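Local coordinates for PspGI restriction endonuclease (Pyrococcus sp. GI-H, PDB 3BM3), which is a type II restriction endonuclease that probably cleaves DNA at a specific sequence, captured here in complex with its substrate DNA, at residues 38-43 with 48-53; 57-62 with 105-110; 115-120 with 248-253. The protein carries 2 engineered substitutions. All coordinates share one frame; numbering follows the deposited sequence. Where two conformers were deposited one is given.

Interaction 1: 38-43 with 48-53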
loop_
_atom_site.group_PDB
_atom_site.type_symbol
_atom_site.label_atom_id
_atom_site.label_comp_id
_atom_site.label_asym_id
_atom_site.label_seq_id
_atom_site.Cartn_x
_atom_site.Cartn_y
_atom_site.Cartn_z
ATOM N N ASP C 38 -4.016 22.363 -26.166
ATOM C CA ASP C 38 -3.594 23.004 -27.427
ATOM C C ASP C 38 -2.413 23.958 -27.242
ATOM O O ASP C 38 -1.699 24.263 -28.202
ATOM C CB ASP C 38 -4.719 23.842 -28.026
ATOM C CG ASP C 38 -5.873 23.025 -28.524
ATOM O OD1 ASP C 38 -5.716 21.804 -28.736
ATOM O OD2 ASP C 38 -6.954 23.620 -28.674
ATOM N N ARG C 39 -2.245 24.438 -26.015
ATOM C CA ARG C 39 -1.230 25.421 -25.671
ATOM C C ARG C 39 -0.105 24.807 -24.825
ATOM O O ARG C 39 0.635 25.519 -24.158
ATOM C CB ARG C 39 -1.897 26.564 -24.916
ATOM C CG ARG C 39 -2.921 27.336 -25.764
ATOM C CD ARG C 39 -3.086 28.775 -25.293
ATOM N NE ARG C 39 -1.792 29.428 -25.081
ATOM C CZ ARG C 39 -0.954 29.795 -26.050
ATOM N NH1 ARG C 39 -1.256 29.602 -27.332
ATOM N NH2 ARG C 39 0.196 30.375 -25.738
ATOM N N LEU C 40 0.024 23.487 -24.875
ATOM C CA LEU C 40 1.000 22.763 -24.045
ATOM C C LEU C 40 2.420 23.288 -24.321
ATOM O O LEU C 40 2.807 23.457 -25.488
ATOM C CB LEU C 40 0.932 21.266 -24.346
ATOM C CG LEU C 40 0.954 20.217 -23.224
ATOM C CD1 LEU C 40 0.774 20.716 -21.816
ATOM C CD2 LEU C 40 -0.030 19.104 -23.578
ATOM N N PHE C 41 3.134 23.580 -23.234
ATOM C CA PHE C 41 4.533 24.042 -23.224
ATOM C C PHE C 41 4.700 25.481 -23.696
ATOM O O PHE C 41 5.827 25.964 -23.887
ATOM C CB PHE C 41 5.434 23.083 -23.991
ATOM C CG PHE C 41 5.417 21.721 -23.449
ATOM C CD1 PHE C 41 5.818 21.496 -22.137
ATOM C CD2 PHE C 41 4.993 20.656 -24.220
ATOM C CE1 PHE C 41 5.826 20.232 -21.623
ATOM C CE2 PHE C 41 4.987 19.386 -23.699
ATOM C CZ PHE C 41 5.390 19.165 -22.404
ATOM N N GLU C 42 3.569 26.165 -23.840
ATOM C CA GLU C 42 3.547 27.571 -24.167
ATOM C C GLU C 42 3.153 28.319 -22.893
ATOM O O GLU C 42 2.613 27.733 -21.959
ATOM C CB GLU C 42 2.580 27.804 -25.337
ATOM C CG GLU C 42 2.992 26.995 -26.587
ATOM C CD GLU C 42 1.952 26.956 -27.696
ATOM O OE1 GLU C 42 1.042 27.823 -27.723
ATOM O OE2 GLU C 42 2.060 26.047 -28.559
ATOM N N LYS C 43 3.461 29.609 -22.829
ATOM C CA LYS C 43 3.062 30.426 -21.682
ATOM C C LYS C 43 1.558 30.691 -21.711
ATOM O O LYS C 43 0.982 30.873 -22.783
ATOM C CB LYS C 43 3.844 31.749 -21.659
ATOM C CG LYS C 43 5.352 31.569 -21.422
ATOM C CD LYS C 43 5.971 32.787 -20.734
ATOM C CE LYS C 43 7.416 32.516 -20.244
ATOM N NZ LYS C 43 7.478 31.441 -19.206
ATOM N N GLU C 48 2.836 31.741 -16.616
ATOM C CA GLU C 48 3.374 30.406 -16.315
ATOM C C GLU C 48 3.218 29.508 -17.528
ATOM O O GLU C 48 2.164 29.509 -18.166
ATOM C CB GLU C 48 2.639 29.727 -15.155
ATOM C CG GLU C 48 2.421 30.560 -13.908
ATOM C CD GLU C 48 1.506 29.871 -12.904
ATOM O OE1 GLU C 48 1.010 28.742 -13.175
ATOM O OE2 GLU C 48 1.277 30.462 -11.829
ATOM N N VAL C 49 4.256 28.722 -17.815
ATOM C CA VAL C 49 4.216 27.714 -18.866
ATOM C C VAL C 49 3.144 26.683 -18.556
ATOM O O VAL C 49 3.021 26.225 -17.426
ATOM C CB VAL C 49 5.571 26.971 -19.005
ATOM C CG1 VAL C 49 5.484 25.878 -20.025
ATOM C CG2 VAL C 49 6.676 27.952 -19.380
ATOM N N ILE C 50 2.367 26.344 -19.575
ATOM C CA ILE C 50 1.358 25.292 -19.486
ATOM C C ILE C 50 2.054 23.959 -19.605
ATOM O O ILE C 50 2.507 23.567 -20.669
ATOM C CB ILE C 50 0.297 25.427 -20.598
ATOM C CG1 ILE C 50 -0.415 26.765 -20.443
ATOM C CG2 ILE C 50 -0.718 24.262 -20.520
ATOM C CD1 ILE C 50 -1.134 27.196 -21.681
ATOM N N THR C 51 2.183 23.282 -18.484
ATOM C CA THR C 51 2.859 21.995 -18.480
ATOM C C THR C 51 1.852 20.881 -18.222
ATOM O O THR C 51 0.785 21.127 -17.651
ATOM C CB THR C 51 3.877 21.940 -17.383
ATOM O OG1 THR C 51 3.230 22.069 -16.104
ATOM C CG2 THR C 51 4.937 23.035 -17.578
ATOM N N PRO C 52 2.208 19.639 -18.613
ATOM C CA PRO C 52 1.370 18.515 -18.249
ATOM C C PRO C 52 1.070 18.457 -16.760
ATOM O O PRO C 52 -0.067 18.168 -16.375
ATOM C CB PRO C 52 2.200 17.323 -18.722
ATOM C CG PRO C 52 2.932 17.844 -19.926
ATOM C CD PRO C 52 3.328 19.218 -19.483
ATOM N N SER C 53 2.073 18.706 -15.918
ATOM C CA SER C 53 1.868 18.574 -14.475
ATOM C C SER C 53 0.848 19.634 -14.025
ATOM O O SER C 53 -0.037 19.340 -13.237
ATOM C CB SER C 53 3.179 18.694 -13.714
ATOM O OG SER C 53 3.050 18.334 -12.341
#

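Interaction 2: 57-62 with 105-110. With nucleotides of chain A.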
loop_
_atom_site.group_PDB
_atom_site.type_symbol
_atom_site.label_atom_id
_atom_site.label_comp_id
_atom_site.label_asym_id
_atom_site.label_seq_id
_atom_site.Cartn_x
_atom_site.Cartn_y
_atom_site.Cartn_z
ATOM N N LYS C 57 -2.683 18.740 -12.426
ATOM C CA LYS C 57 -3.002 19.180 -11.080
ATOM C C LYS C 57 -4.295 19.996 -11.085
ATOM O O LYS C 57 -5.144 19.817 -10.214
ATOM C CB LYS C 57 -1.851 19.988 -10.497
ATOM C CG LYS C 57 -2.002 20.353 -9.029
ATOM C CD LYS C 57 -0.645 20.682 -8.406
ATOM C CE LYS C 57 -0.732 21.226 -6.977
ATOM N NZ LYS C 57 -0.372 20.202 -5.931
HETATM N N MSE C 58 -4.421 20.894 -12.058
HETATM C CA MSE C 58 -5.602 21.748 -12.175
HETATM C C MSE C 58 -6.847 20.906 -12.435
HETATM O O MSE C 58 -7.891 21.135 -11.823
HETATM C CB MSE C 58 -5.394 22.813 -13.269
HETATM C CG MSE C 58 -6.413 22.790 -14.381
HETATM SE SE MSE C 58 -6.534 24.506 -15.252
HETATM C CE MSE C 58 -7.104 25.583 -13.722
ATOM N N LEU C 59 -6.723 19.938 -13.342
ATOM C CA LEU C 59 -7.818 19.074 -13.711
ATOM C C LEU C 59 -8.206 18.176 -12.534
ATOM O O LEU C 59 -9.402 17.974 -12.244
ATOM C CB LEU C 59 -7.437 18.221 -14.943
ATOM C CG LEU C 59 -8.542 17.340 -15.530
ATOM C CD1 LEU C 59 -9.860 18.092 -15.715
ATOM C CD2 LEU C 59 -8.072 16.742 -16.857
ATOM N N GLU C 60 -7.195 17.653 -11.873
ATOM C CA GLU C 60 -7.408 16.843 -10.704
ATOM C C GLU C 60 -8.199 17.624 -9.644
ATOM O O GLU C 60 -9.192 17.140 -9.110
ATOM C CB GLU C 60 -6.058 16.380 -10.178
ATOM C CG GLU C 60 -6.148 15.284 -9.215
ATOM C CD GLU C 60 -6.293 15.770 -7.805
ATOM O OE1 GLU C 60 -6.241 16.994 -7.561
ATOM O OE2 GLU C 60 -6.457 14.905 -6.951
ATOM N N GLU C 61 -7.772 18.856 -9.389
ATOM C CA GLU C 61 -8.383 19.683 -8.349
ATOM C C GLU C 61 -9.831 20.003 -8.705
ATOM O O GLU C 61 -10.726 19.891 -7.860
ATOM C CB GLU C 61 -7.568 20.963 -8.138
ATOM C CG GLU C 61 -6.252 20.695 -7.485
ATOM C CD GLU C 61 -5.289 21.850 -7.510
ATOM O OE1 GLU C 61 -5.419 22.771 -8.362
ATOM O OE2 GLU C 61 -4.379 21.828 -6.650
ATOM N N LYS C 62 -10.083 20.356 -9.961
ATOM C CA LYS C 62 -11.426 20.692 -10.406
ATOM C C LYS C 62 -12.348 19.494 -10.337
ATOM O O LYS C 62 -13.482 19.613 -9.846
ATOM C CB LYS C 62 -11.431 21.277 -11.817
ATOM C CG LYS C 62 -12.752 21.871 -12.215
ATOM C CD LYS C 62 -13.156 22.997 -11.219
ATOM C CE LYS C 62 -13.845 24.184 -11.829
ATOM N NZ LYS C 62 -13.829 25.315 -10.841
ATOM N N GLU C 105 -5.244 8.587 -13.043
ATOM C CA GLU C 105 -4.994 7.688 -14.138
ATOM C C GLU C 105 -5.733 8.161 -15.372
ATOM O O GLU C 105 -5.183 8.184 -16.469
ATOM C CB GLU C 105 -5.361 6.265 -13.734
ATOM C CG GLU C 105 -4.399 5.827 -12.608
ATOM C CD GLU C 105 -4.568 4.430 -12.015
ATOM O OE1 GLU C 105 -4.804 3.465 -12.779
ATOM O OE2 GLU C 105 -4.347 4.303 -10.774
ATOM N N ILE C 106 -6.973 8.620 -15.201
ATOM C CA ILE C 106 -7.697 9.170 -16.351
ATOM C C ILE C 106 -7.037 10.409 -16.947
ATOM O O ILE C 106 -6.879 10.527 -18.160
ATOM C CB ILE C 106 -9.145 9.479 -16.005
ATOM C CG1 ILE C 106 -9.864 8.161 -15.689
ATOM C CG2 ILE C 106 -9.794 10.251 -17.158
ATOM C CD1 ILE C 106 -11.231 8.304 -15.036
ATOM N N ILE C 107 -6.657 11.320 -16.068
ATOM C CA ILE C 107 -5.955 12.518 -16.461
ATOM C C ILE C 107 -4.697 12.159 -17.244
ATOM O O ILE C 107 -4.438 12.715 -18.304
ATOM C CB ILE C 107 -5.661 13.333 -15.206
ATOM C CG1 ILE C 107 -7.002 13.874 -14.670
ATOM C CG2 ILE C 107 -4.687 14.442 -15.523
ATOM C CD1 ILE C 107 -6.865 14.542 -13.288
ATOM N N PHE C 108 -3.950 11.178 -16.749
ATOM C CA PHE C 108 -2.758 10.713 -17.417
ATOM C C PHE C 108 -3.098 10.273 -18.843
ATOM O O PHE C 108 -2.374 10.637 -19.785
ATOM C CB PHE C 108 -2.108 9.583 -16.621
ATOM C CG PHE C 108 -0.700 9.293 -17.036
ATOM C CD1 PHE C 108 0.338 10.070 -16.551
ATOM C CD2 PHE C 108 -0.402 8.240 -17.909
ATOM C CE1 PHE C 108 1.646 9.808 -16.940
ATOM C CE2 PHE C 108 0.906 7.979 -18.273
ATOM C CZ PHE C 108 1.909 8.764 -17.774
ATOM N N THR C 109 -4.191 9.524 -19.023
ATOM C CA THR C 109 -4.588 9.076 -20.361
ATOM C C THR C 109 -4.918 10.232 -21.291
ATOM O O THR C 109 -4.664 10.173 -22.475
ATOM C CB THR C 109 -5.755 8.055 -20.352
ATOM O OG1 THR C 109 -6.976 8.695 -19.988
ATOM C CG2 THR C 109 -5.482 6.983 -19.358
ATOM N N LYS C 110 -5.525 11.269 -20.746
ATOM C CA LYS C 110 -5.870 12.429 -21.543
ATOM C C LYS C 110 -4.618 13.049 -22.117
ATOM O O LYS C 110 -4.604 13.509 -23.279
ATOM C CB LYS C 110 -6.619 13.429 -20.671
ATOM C CG LYS C 110 -7.934 12.914 -20.156
ATOM C CD LYS C 110 -8.831 12.370 -21.287
ATOM C CE LYS C 110 -10.214 11.999 -20.796
ATOM N NZ LYS C 110 -10.956 11.145 -21.807
ATOM P P DA A 6 -4.672 9.962 -2.035
ATOM O OP1 DA A 6 -3.479 10.095 -2.918
ATOM O OP2 DA A 6 -4.866 10.935 -0.925
ATOM O "O5'" DA A 6 -5.938 9.970 -2.996
ATOM C "C5'" DA A 6 -7.244 10.113 -2.459
ATOM C "C4'" DA A 6 -7.598 11.575 -2.406
ATOM O "O4'" DA A 6 -7.857 12.094 -3.734
ATOM C "C3'" DA A 6 -8.843 11.889 -1.578
ATOM O "O3'" DA A 6 -8.510 12.928 -0.666
ATOM C "C2'" DA A 6 -9.852 12.369 -2.606
ATOM C "C1'" DA A 6 -8.945 12.991 -3.641
ATOM N N9 DA A 6 -9.520 13.153 -4.977
ATOM C C8 DA A 6 -8.942 13.828 -6.021
ATOM N N7 DA A 6 -9.669 13.844 -7.108
ATOM C C5 DA A 6 -10.804 13.127 -6.762
ATOM C C6 DA A 6 -11.961 12.795 -7.483
ATOM N N6 DA A 6 -12.166 13.153 -8.754
ATOM N N1 DA A 6 -12.911 12.077 -6.848
ATOM C C2 DA A 6 -12.700 11.723 -5.573
ATOM N N3 DA A 6 -11.654 11.976 -4.789
ATOM C C4 DA A 6 -10.727 12.692 -5.451
#

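Interaction 3: 115-120 with 248-253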
loop_
_atom_site.group_PDB
_atom_site.type_symbol
_atom_site.label_atom_id
_atom_site.label_comp_id
_atom_site.label_asym_id
_atom_site.label_seq_id
_atom_site.Cartn_x
_atom_site.Cartn_y
_atom_site.Cartn_z
ATOM N N PHE C 115 -0.617 13.572 -26.872
ATOM C CA PHE C 115 0.675 13.337 -27.475
ATOM C C PHE C 115 0.676 12.210 -28.498
ATOM O O PHE C 115 1.706 11.959 -29.113
ATOM C CB PHE C 115 1.724 13.069 -26.393
ATOM C CG PHE C 115 2.063 14.264 -25.571
ATOM C CD1 PHE C 115 2.987 15.182 -26.014
ATOM C CD2 PHE C 115 1.450 14.494 -24.381
ATOM C CE1 PHE C 115 3.286 16.304 -25.247
ATOM C CE2 PHE C 115 1.732 15.592 -23.620
ATOM C CZ PHE C 115 2.655 16.504 -24.038
ATOM N N GLY C 116 -0.466 11.555 -28.688
ATOM C CA GLY C 116 -0.602 10.441 -29.625
ATOM C C GLY C 116 0.115 9.207 -29.142
ATOM O O GLY C 116 0.527 8.386 -29.941
ATOM N N ILE C 117 0.319 9.099 -27.834
ATOM C CA ILE C 117 1.015 7.963 -27.279
ATOM C C ILE C 117 -0.003 6.878 -27.157
ATOM O O ILE C 117 -0.976 7.018 -26.409
ATOM C CB ILE C 117 1.639 8.277 -25.914
ATOM C CG1 ILE C 117 2.711 9.364 -26.089
ATOM C CG2 ILE C 117 2.206 7.011 -25.225
ATOM C CD1 ILE C 117 3.150 9.999 -24.783
ATOM N N ARG C 118 0.245 5.776 -27.845
ATOM C CA ARG C 118 -0.614 4.627 -27.702
ATOM C C ARG C 118 -0.294 3.930 -26.421
ATOM O O ARG C 118 0.858 3.852 -26.013
ATOM C CB ARG C 118 -0.445 3.666 -28.867
ATOM C CG ARG C 118 -1.040 4.231 -30.160
ATOM C CD ARG C 118 -0.792 3.285 -31.312
ATOM N NE ARG C 118 -1.368 3.777 -32.570
ATOM C CZ ARG C 118 -0.850 4.732 -33.339
ATOM N NH1 ARG C 118 0.286 5.344 -32.996
ATOM N NH2 ARG C 118 -1.475 5.071 -34.463
ATOM N N TYR C 119 -1.337 3.433 -25.793
ATOM C CA TYR C 119 -1.203 2.789 -24.512
ATOM C C TYR C 119 -2.311 1.770 -24.360
ATOM O O TYR C 119 -3.299 1.773 -25.088
ATOM C CB TYR C 119 -1.283 3.800 -23.361
ATOM C CG TYR C 119 -2.662 4.381 -23.244
ATOM C CD1 TYR C 119 -3.625 3.762 -22.464
ATOM C CD2 TYR C 119 -3.024 5.505 -23.981
ATOM C CE1 TYR C 119 -4.921 4.258 -22.395
ATOM C CE2 TYR C 119 -4.316 6.012 -23.915
ATOM C CZ TYR C 119 -5.253 5.367 -23.128
ATOM O OH TYR C 119 -6.538 5.856 -23.063
ATOM N N GLU C 120 -2.118 0.907 -23.385
ATOM C CA GLU C 120 -3.178 0.107 -22.857
ATOM C C GLU C 120 -3.170 0.230 -21.353
ATOM O O GLU C 120 -2.127 0.296 -20.717
ATOM C CB GLU C 120 -3.061 -1.344 -23.292
ATOM C CG GLU C 120 -3.376 -1.489 -24.751
ATOM C CD GLU C 120 -3.221 -2.884 -25.258
ATOM O OE1 GLU C 120 -2.516 -3.702 -24.644
ATOM O OE2 GLU C 120 -3.810 -3.135 -26.305
ATOM N N ASP C 248 7.843 15.632 -17.877
ATOM C CA ASP C 248 8.812 15.115 -18.825
ATOM C C ASP C 248 8.431 13.763 -19.375
ATOM O O ASP C 248 9.017 13.306 -20.375
ATOM C CB ASP C 248 10.165 14.902 -18.154
ATOM C CG ASP C 248 10.839 16.166 -17.742
ATOM O OD1 ASP C 248 10.385 17.230 -18.111
ATOM O OD2 ASP C 248 11.841 16.057 -17.018
ATOM N N ILE C 249 7.481 13.081 -18.738
ATOM C CA ILE C 249 7.284 11.693 -19.096
ATOM C C ILE C 249 6.769 11.561 -20.537
ATOM O O ILE C 249 7.043 10.600 -21.205
ATOM C CB ILE C 249 6.383 10.954 -18.112
ATOM C CG1 ILE C 249 6.503 9.444 -18.313
ATOM C CG2 ILE C 249 4.913 11.463 -18.205
ATOM C CD1 ILE C 249 5.867 8.598 -17.221
ATOM N N PHE C 250 6.033 12.536 -21.009
ATOM C CA PHE C 250 5.388 12.435 -22.306
ATOM C C PHE C 250 6.389 12.463 -23.439
ATOM O O PHE C 250 6.395 11.564 -24.296
ATOM C CB PHE C 250 4.303 13.490 -22.393
ATOM C CG PHE C 250 3.317 13.322 -21.287
ATOM C CD1 PHE C 250 2.424 12.282 -21.323
ATOM C CD2 PHE C 250 3.403 14.081 -20.128
ATOM C CE1 PHE C 250 1.575 12.068 -20.279
ATOM C CE2 PHE C 250 2.561 13.868 -19.080
ATOM C CZ PHE C 250 1.645 12.858 -19.147
ATOM N N ASP C 251 7.295 13.421 -23.395
ATOM C CA ASP C 251 8.357 13.457 -24.379
ATOM C C ASP C 251 9.305 12.274 -24.181
ATOM O O ASP C 251 9.811 11.714 -25.134
ATOM C CB ASP C 251 9.102 14.780 -24.293
ATOM C CG ASP C 251 10.159 14.900 -25.359
ATOM O OD1 ASP C 251 9.767 14.744 -26.520
ATOM O OD2 ASP C 251 11.355 15.073 -25.011
ATOM N N ASP C 252 9.529 11.859 -22.929
ATOM C CA ASP C 252 10.387 10.699 -22.662
ATOM C C ASP C 252 9.816 9.459 -23.339
ATOM O O ASP C 252 10.546 8.641 -23.901
ATOM C CB ASP C 252 10.505 10.459 -21.170
ATOM C CG ASP C 252 11.401 11.454 -20.456
ATOM O OD1 ASP C 252 12.001 12.334 -21.108
ATOM O OD2 ASP C 252 11.526 11.320 -19.211
ATOM N N ILE C 253 8.502 9.313 -23.286
ATOM C CA ILE C 253 7.859 8.179 -23.926
ATOM C C ILE C 253 8.038 8.296 -25.442
ATOM O O ILE C 253 8.402 7.341 -26.123
ATOM C CB ILE C 253 6.368 8.125 -23.611
ATOM C CG1 ILE C 253 6.149 7.751 -22.148
ATOM C CG2 ILE C 253 5.674 7.102 -24.498
ATOM C CD1 ILE C 253 4.724 8.114 -21.661
#

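Interaction 1: 38-43 with 48-53
Phe41 and Ile50 meet through their backbones. Phe41 N donates to Ile50 O at 2.6 Å. Ile50 N returns an almost straight bond of 2.8 Å to Glu42 O, with an N-H...O angle of 178°. The same Glu42 O also faces Val49 CA, a longer C-H...O contact. The type II turn from Arg39 to Glu42 is closed by Glu42 N on Arg39 O, 3.0 Å apart. In one of its two deposited conformers the Arg39 chain bends at chi3 (47°), which brings its guanidinium round to just past the turn. There NH2 reaches Lys43 O at 3.1 Å, within the guanidinium plane. NH1 forms a salt bridge with Glu42 OE1 at 2.9 Å. That conformer would brace carbonyl and carboxylate at once. Ile50 CD1 lies against Arg39 CB at 3.4 Å, and Leu40 CD1 lies between Ile50 and Pro52. Phe41 CE1 touches Pro52 CD at 3.4 Å, the two side chains crossing at about a right angle. Val49 O accepts from Arg54 NH1. Thr51 OG1 takes Arg54 N, as an N-cap residue does. This is a hairpin-like loop with a single beta bridge, Lys43 to Val49, leading into the capped start of helix 52-80.

Interaction 2: 57-62 with 105-110
Glu60 and Ile107 mark the nearest approach of two helical backbones, their CA atoms 7.3 Å apart. Both segments are regular helix, with i to i+4 bonds such as Glu61 N to Lys57 O. This is helix-helix packing between helix 52-80 and helix 85-115, and the protein belongs to the EcoRII C-terminal family of the PDDEXK clan. Ile107 carries the contact. Its CG1 is anti to the carbonyl carbon (chi1 -69°), and the chain then runs extended (chi2 172°), so CD1 is carried out to the opposite helix. CD1 rests on the backbone of Glu60, 3.4 Å from Glu60 N. It also lies 3.7 Å from Glu60 CB. Leu59 comes alongside, the two side chains lying side by side and running opposite ways. Leu59 CD2 meets Ile107 CG1 at 3.8 Å, and Leu59 CG is nearly as close to the same atom. Leu59 also touches Ala27 of helix 20-31 and Val33 of helix 33-38, so this patch is shared by several helices. Only carbon atoms and a backbone nitrogen meet here, and the patch is buried. Glu60 was deposited in two conformers, so what its carboxylate does is tentative. In one of them the chain bends at chi2 (-89°), turning the carboxylate away from Ile107 and toward the DNA. There OE2 forms a salt bridge with Arg161 NE. The same OE2 of Glu60 lies 2.9 Å from C8 of DA6 of chain A, near N7 as well. On the other helix Thr109 OG1 donates to a lone pair of Ile106 O at 2.6 Å, and Lys110 N shares that oxygen at 3.0 Å.

Interaction 3: 115-120 with 248-253
Phe250 and Phe115 pack where helix 249-259 meets the end of helix 85-115. Phe250 CB stands over one face of the Phe115 ring, 3.6 Å from its centroid and 16° off the ring normal. This is a CH-pi contact, and the nearest ring atom is Phe115 CE2, at 3.5 Å from Phe250 CB. Next along the chain, Phe250 CG also lies against Phe115 CE2, at 3.6 Å. The chi1 of -58° sets CG anti to the carbonyl carbon, and the ring then lies nearly parallel to that of Phe115, the planes at 8°. With centroids 5.2 Å apart, the rings are offset so far that they hardly overlap. Phe250 CD1 lies 3.9 Å from Phe115 CD2. It also meets Ile117 CD1, at the edge of the ring, at 4.2 Å. CE2 packs on Pro52 CB, and CZ at the tip meets Phe108. Ile249 CG2 covers one ring face over its centre. Ile117 CG2 presses on Ile253 CG2 at 3.5 Å, the two side chains crossing at about a right angle. Gly116, with positive phi, ends helix 85-115 in a Schellman motif. Phe115 also touches Leu40 and Phe41 of segment 38-43. An alanine in place of Phe115 is likely to leave Phe250 CB without its aromatic face and open a gap beside Leu40 and Phe41. The side chains meet through carbon alone, though Ile117 CD1 also lies near Phe250 O, so the join rests on dispersion and buried surface, and depends on the fit of shapes.

In the fold
The three contacts follow one another in series along the chain, with no nesting or crossing. Interaction 1 closes a loop of four residues just before helix 52-80. Interaction 2 then joins that helix to helix 85-115 across 42 mostly helical residues. Interaction 3 closes a span of 127 residues, which includes all five strands of the mixed sheet, and brings helix 249-259 back to the end of helix 85-115. The contacts also touch one another. Leu40 and Phe41 of interaction 1 pack on Phe115, and Pro52 on Phe250. Phe108 of segment 105-110 reaches Phe250 and Ile249. Together they tie the helical N-terminal part to the sheet and the C-terminal helix.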